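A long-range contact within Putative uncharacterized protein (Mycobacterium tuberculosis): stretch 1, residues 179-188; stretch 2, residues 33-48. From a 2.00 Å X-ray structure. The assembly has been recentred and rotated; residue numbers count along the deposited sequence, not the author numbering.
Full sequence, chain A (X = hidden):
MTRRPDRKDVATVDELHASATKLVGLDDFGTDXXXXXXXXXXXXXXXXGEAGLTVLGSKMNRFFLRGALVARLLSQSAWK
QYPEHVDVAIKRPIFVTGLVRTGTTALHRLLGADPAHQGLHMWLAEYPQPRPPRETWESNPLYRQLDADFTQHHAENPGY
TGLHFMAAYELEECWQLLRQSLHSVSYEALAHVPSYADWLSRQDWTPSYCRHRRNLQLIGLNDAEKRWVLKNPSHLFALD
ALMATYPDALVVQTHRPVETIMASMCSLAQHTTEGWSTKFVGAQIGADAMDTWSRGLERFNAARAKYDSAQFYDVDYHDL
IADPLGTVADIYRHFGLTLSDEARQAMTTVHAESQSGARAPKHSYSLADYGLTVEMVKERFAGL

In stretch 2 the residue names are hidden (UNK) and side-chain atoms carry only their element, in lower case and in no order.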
# COMPACT_ATOMS: atom_id res chain seq x y z
N ARG A 179 4.70 3.29 -5.15
CA ARG A 179 5.13 4.68 -5.04
C ARG A 179 6.29 4.95 -6.00
O ARG A 179 6.53 6.08 -6.39
CB ARG A 179 5.55 5.02 -3.61
CG ARG A 179 6.76 4.22 -3.13
CD ARG A 179 7.24 4.61 -1.74
NE ARG A 179 8.28 3.69 -1.31
CZ ARG A 179 9.27 3.98 -0.47
NH1 ARG A 179 9.38 5.20 0.05
NH2 ARG A 179 10.16 3.05 -0.15
N GLN A 180 7.02 3.89 -6.37
CA GLN A 180 8.14 4.05 -7.28
C GLN A 180 7.68 4.62 -8.62
O GLN A 180 8.44 5.30 -9.32
CB GLN A 180 8.85 2.71 -7.52
CG GLN A 180 9.61 2.18 -6.31
CD GLN A 180 10.47 0.97 -6.65
OE1 GLN A 180 10.74 0.69 -7.82
NE2 GLN A 180 10.91 0.25 -5.62
N SER A 181 6.42 4.34 -8.97
CA SER A 181 5.80 4.81 -10.21
C SER A 181 4.92 6.03 -9.97
O SER A 181 4.30 6.56 -10.90
CB SER A 181 4.92 3.71 -10.81
OG SER A 181 5.64 2.51 -11.01
N LEU A 182 4.87 6.49 -8.72
CA LEU A 182 4.05 7.62 -8.33
C LEU A 182 2.57 7.42 -8.68
O LEU A 182 1.85 8.38 -8.95
CB LEU A 182 4.57 8.94 -8.94
CG LEU A 182 5.80 9.59 -8.28
CD1 LEU A 182 5.62 9.65 -6.76
CD2 LEU A 182 7.05 8.81 -8.63
N HIS A 183 2.14 6.16 -8.68
CA HIS A 183 0.75 5.78 -8.92
C HIS A 183 0.31 5.11 -7.62
O HIS A 183 0.68 3.97 -7.35
CB HIS A 183 0.61 4.78 -10.08
CG HIS A 183 0.70 5.40 -11.44
ND1 HIS A 183 1.86 5.94 -11.94
CD2 HIS A 183 -0.23 5.54 -12.42
CE1 HIS A 183 1.65 6.38 -13.16
NE2 HIS A 183 0.39 6.15 -13.48
N SER A 184 -0.48 5.82 -6.82
CA SER A 184 -0.91 5.29 -5.54
C SER A 184 -2.12 6.03 -4.99
O SER A 184 -2.22 7.25 -5.15
CB SER A 184 0.24 5.40 -4.54
OG SER A 184 -0.15 5.01 -3.23
N VAL A 185 -3.04 5.31 -4.36
CA VAL A 185 -4.21 5.97 -3.78
C VAL A 185 -3.91 6.43 -2.36
O VAL A 185 -4.79 6.94 -1.66
CB VAL A 185 -5.47 5.06 -3.79
CG1 VAL A 185 -5.92 4.80 -5.22
CG2 VAL A 185 -5.19 3.75 -3.06
N SER A 186 -2.66 6.26 -1.92
CA SER A 186 -2.27 6.68 -0.58
C SER A 186 -2.23 8.20 -0.49
O SER A 186 -2.59 8.79 0.53
CB SER A 186 -0.90 6.11 -0.22
OG SER A 186 0.13 6.66 -1.04
N TYR A 187 -1.80 8.84 -1.57
CA TYR A 187 -1.67 10.29 -1.59
C TYR A 187 -2.96 11.05 -1.30
O TYR A 187 -2.97 11.94 -0.46
CB TYR A 187 -1.08 10.75 -2.92
CG TYR A 187 0.25 10.11 -3.24
CD1 TYR A 187 1.30 10.17 -2.32
CD2 TYR A 187 0.45 9.42 -4.43
CE1 TYR A 187 2.52 9.54 -2.58
CE2 TYR A 187 1.66 8.79 -4.70
CZ TYR A 187 2.69 8.85 -3.77
OH TYR A 187 3.88 8.21 -4.03
N GLU A 188 -4.03 10.68 -1.99
CA GLU A 188 -5.31 11.36 -1.81
C GLU A 188 -5.97 11.08 -0.47
O GLU A 188 -6.92 11.77 -0.09
CB GLU A 188 -6.25 11.00 -2.96
CG GLU A 188 -6.79 9.58 -2.92
CD GLU A 188 -7.44 9.19 -4.22
OE1 GLU A 188 -6.70 8.99 -5.22
OE2 GLU A 188 -8.68 9.11 -4.26
N UNK A 33 8.67 3.94 -18.73
CA UNK A 33 7.62 3.07 -19.24
C UNK A 33 6.43 2.97 -18.30
O UNK A 33 5.35 2.56 -18.72
c UNK A 33 8.17 1.67 -19.51
o UNK A 33 10.20 1.04 -20.61
c UNK A 33 9.10 1.63 -20.71
o UNK A 33 8.73 2.19 -21.76
N UNK A 34 6.61 3.35 -17.04
CA UNK A 34 5.50 3.30 -16.10
C UNK A 34 4.86 4.68 -15.93
O UNK A 34 4.00 4.88 -15.07
c UNK A 34 5.95 2.72 -14.75
o UNK A 34 7.30 3.31 -12.89
c UNK A 34 7.09 3.48 -14.11
o UNK A 34 7.80 4.23 -14.81
N UNK A 35 5.27 5.62 -16.78
CA UNK A 35 4.73 6.97 -16.78
C UNK A 35 4.85 7.68 -15.43
O UNK A 35 3.97 8.45 -15.05
o UNK A 35 3.49 8.92 -18.51
c UNK A 35 3.26 6.92 -17.23
n UNK A 35 1.53 8.60 -17.46
c UNK A 35 2.77 8.24 -17.78
N UNK A 36 5.94 7.43 -14.72
CA UNK A 36 6.14 8.03 -13.41
C UNK A 36 6.40 9.54 -13.47
O UNK A 36 6.05 10.26 -12.53
c UNK A 36 9.20 8.83 -12.04
c UNK A 36 10.70 7.97 -14.21
c UNK A 36 10.47 9.35 -12.25
o UNK A 36 12.47 9.44 -13.57
c UNK A 36 11.22 8.92 -13.34
c UNK A 36 7.28 7.32 -12.67
c UNK A 36 8.66 7.88 -12.90
c UNK A 36 9.43 7.46 -13.99
N UNK A 37 7.00 10.01 -14.55
CA UNK A 37 7.28 11.44 -14.67
C UNK A 37 6.00 12.27 -14.74
O UNK A 37 5.87 13.28 -14.05
c UNK A 37 10.46 11.68 -16.90
c UNK A 37 12.54 12.43 -15.81
n UNK A 37 11.89 13.39 -15.17
c UNK A 37 8.16 11.72 -15.88
n UNK A 37 11.89 11.61 -16.63
c UNK A 37 9.62 11.37 -15.67
n UNK A 37 13.85 12.29 -15.63
N UNK A 38 5.05 11.84 -15.57
CA UNK A 38 3.78 12.56 -15.68
C UNK A 38 3.07 12.51 -14.34
O UNK A 38 2.53 13.52 -13.88
c UNK A 38 2.87 11.95 -16.75
c UNK A 38 0.56 12.13 -17.86
c UNK A 38 1.65 12.83 -17.06
o UNK A 38 -0.60 12.59 -17.80
o UNK A 38 0.85 11.13 -18.54
N UNK A 39 3.06 11.34 -13.72
CA UNK A 39 2.40 11.16 -12.44
C UNK A 39 2.98 12.11 -11.39
O UNK A 39 2.24 12.77 -10.67
c UNK A 39 2.55 9.71 -11.97
N UNK A 40 4.31 12.19 -11.33
CA UNK A 40 4.96 13.07 -10.36
C UNK A 40 4.59 14.53 -10.61
O UNK A 40 4.32 15.28 -9.67
c UNK A 40 8.77 13.33 -9.59
c UNK A 40 6.48 12.89 -10.43
c UNK A 40 6.83 13.49 -8.01
c UNK A 40 7.31 13.72 -9.44
N UNK A 41 4.56 14.93 -11.88
CA UNK A 41 4.21 16.30 -12.21
C UNK A 41 2.79 16.65 -11.80
O UNK A 41 2.54 17.72 -11.24
N UNK A 42 1.86 15.75 -12.07
CA UNK A 42 0.46 15.96 -11.71
C UNK A 42 0.32 16.02 -10.19
O UNK A 42 -0.41 16.86 -9.66
c UNK A 42 -0.49 14.94 -13.79
c UNK A 42 -1.83 14.93 -11.69
c UNK A 42 -0.43 14.84 -12.27
N UNK A 43 1.02 15.13 -9.50
CA UNK A 43 0.96 15.09 -8.05
C UNK A 43 1.53 16.38 -7.43
O UNK A 43 0.95 16.93 -6.49
c UNK A 43 0.28 13.45 -5.52
c UNK A 43 2.49 12.30 -5.77
c UNK A 43 1.71 13.58 -6.03
c UNK A 43 1.72 13.86 -7.53
N UNK A 44 2.66 16.85 -7.96
CA UNK A 44 3.27 18.08 -7.46
C UNK A 44 2.37 19.28 -7.69
O UNK A 44 2.24 20.14 -6.82
c UNK A 44 5.78 17.46 -7.62
c UNK A 44 6.09 17.84 -6.18
c UNK A 44 4.63 18.32 -8.14
c UNK A 44 7.00 17.66 -8.51
N UNK A 45 1.74 19.34 -8.86
CA UNK A 45 0.84 20.45 -9.15
C UNK A 45 -0.33 20.43 -8.19
O UNK A 45 -0.84 21.47 -7.78
o UNK A 45 1.06 20.68 -12.83
o UNK A 45 2.45 21.26 -11.23
c UNK A 45 0.32 20.38 -10.59
c UNK A 45 1.36 20.80 -11.62
N UNK A 46 -0.77 19.23 -7.81
CA UNK A 46 -1.89 19.10 -6.89
C UNK A 46 -1.48 19.56 -5.49
O UNK A 46 -2.19 20.34 -4.85
c UNK A 46 -2.36 17.65 -6.85
N UNK A 47 -0.33 19.09 -5.01
CA UNK A 47 0.13 19.48 -3.68
C UNK A 47 0.28 20.98 -3.56
O UNK A 47 -0.23 21.60 -2.62
c UNK A 47 2.32 15.14 -3.01
c UNK A 47 2.33 16.46 -3.45
c UNK A 47 1.45 17.41 -2.91
c UNK A 47 0.57 16.99 -1.92
c UNK A 47 0.55 15.67 -1.47
c UNK A 47 1.43 14.76 -2.02
c UNK A 47 1.49 18.85 -3.37
o UNK A 47 1.40 13.45 -1.60
N UNK A 48 0.98 21.57 -4.52
CA UNK A 48 1.25 23.00 -4.49
C UNK A 48 0.09 23.90 -4.90
O UNK A 48 0.10 25.09 -4.61
c UNK A 48 4.95 22.57 -5.70
c UNK A 48 2.50 23.26 -5.34
c UNK A 48 3.66 22.35 -4.92
o UNK A 48 4.95 22.54 -6.93
n UNK A 48 6.05 22.78 -4.98
O HOH W 1 -0.25 6.81 -16.07
O HOH W 2 -0.36 12.70 0.24

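Position 33 has four side-chain atoms, two carbons with two oxygens on the second, and lies beyond reach of stretch 1; a carboxylate on one methylene is Asp33. Position 34 repeats that pattern, but its CA-to-CB bond points toward stretch 1 and one oxygen lies 2.6 Å from Ser181 OG. Both oxygens are on the second carbon, so this is Asp34, and Ser181 OG donates to Asp34 OD2.

At position 35 the second of two carbons carries one oxygen and one nitrogen, the carboxamide of Asn35. It occupies the N-cap position, although its side chain makes no capping bond; instead Asn35 ND2 donates to a carboxylate oxygen of position 38 at 2.8 Å. Position 36 has one carbon, then a six-carbon ring bearing an oxygen: Tyr36. Leu182 CD2 lies at the ring edge, 4.0 Å from Tyr36 CD1, while the ring's end leads away and its hydroxyl bonds elsewhere in the structure.

Position 37 has three carbons, a nitrogen, and a carbon with two further nitrogens, a guanidinium chain; Arg37 points away from stretch 1. Position 38, three carbons with two oxygens on the third, is Glu38, whose OE1 accepts the bond from Asn35 ND2.

A single carbon at position 39 gives Ala39. Its CB is 3.4 Å from Leu182 O, 3.7 Å from Leu182 CB and 3.6 Å from His183 CE1, so this methyl is closely surrounded. Position 40 has four carbons forked at the second, hence Leu40, with CB 4.0 Å from Leu182 CG. Position 41 has no side-chain atoms and is Gly41. At position 42 one carbon carries two others, the beta-branched Val42, out of reach.

Position 43 is again four carbons forked at the second. This is Leu43, and its CD2 lies 3.8 Å from the centroid of the Tyr187 ring, only 12° off the normal, a CH-pi contact over the face. The same fork at position 44 gives Leu44, two carbons with a terminal carboxylate at position 45 give Asp45, and one carbon at position 46 gives Ala46; none touches stretch 1.

Position 47 is a six-carbon ring on one carbon, with an oxygen: Tyr47. Its OH comes within 3.4 Å of Tyr187 CD1, and water 2 links it to Tyr187 O, at 2.7 Å from Tyr47 OH and 2.8 Å from Tyr187 O. Position 48, three carbons with a carboxamide on the third, is Gln48, out of reach.

The contact therefore combines one direct hydrogen bond, Ser181 to Asp34, with apolar packing along the helix. Leu182 meets Tyr36, Ala39, Leu40 and Leu43, residues recurring at three- and four-residue steps and so sharing one side of the helix. His183 is held by its ND1, which donates to Ser181 O at 2.7 Å, while water 1 bridges His183 NE2 and Asn35 ND2. Together the stretches bury 496 Å².

Stretch 2, residues 33-48: DDNYREALGVLLDAYQ
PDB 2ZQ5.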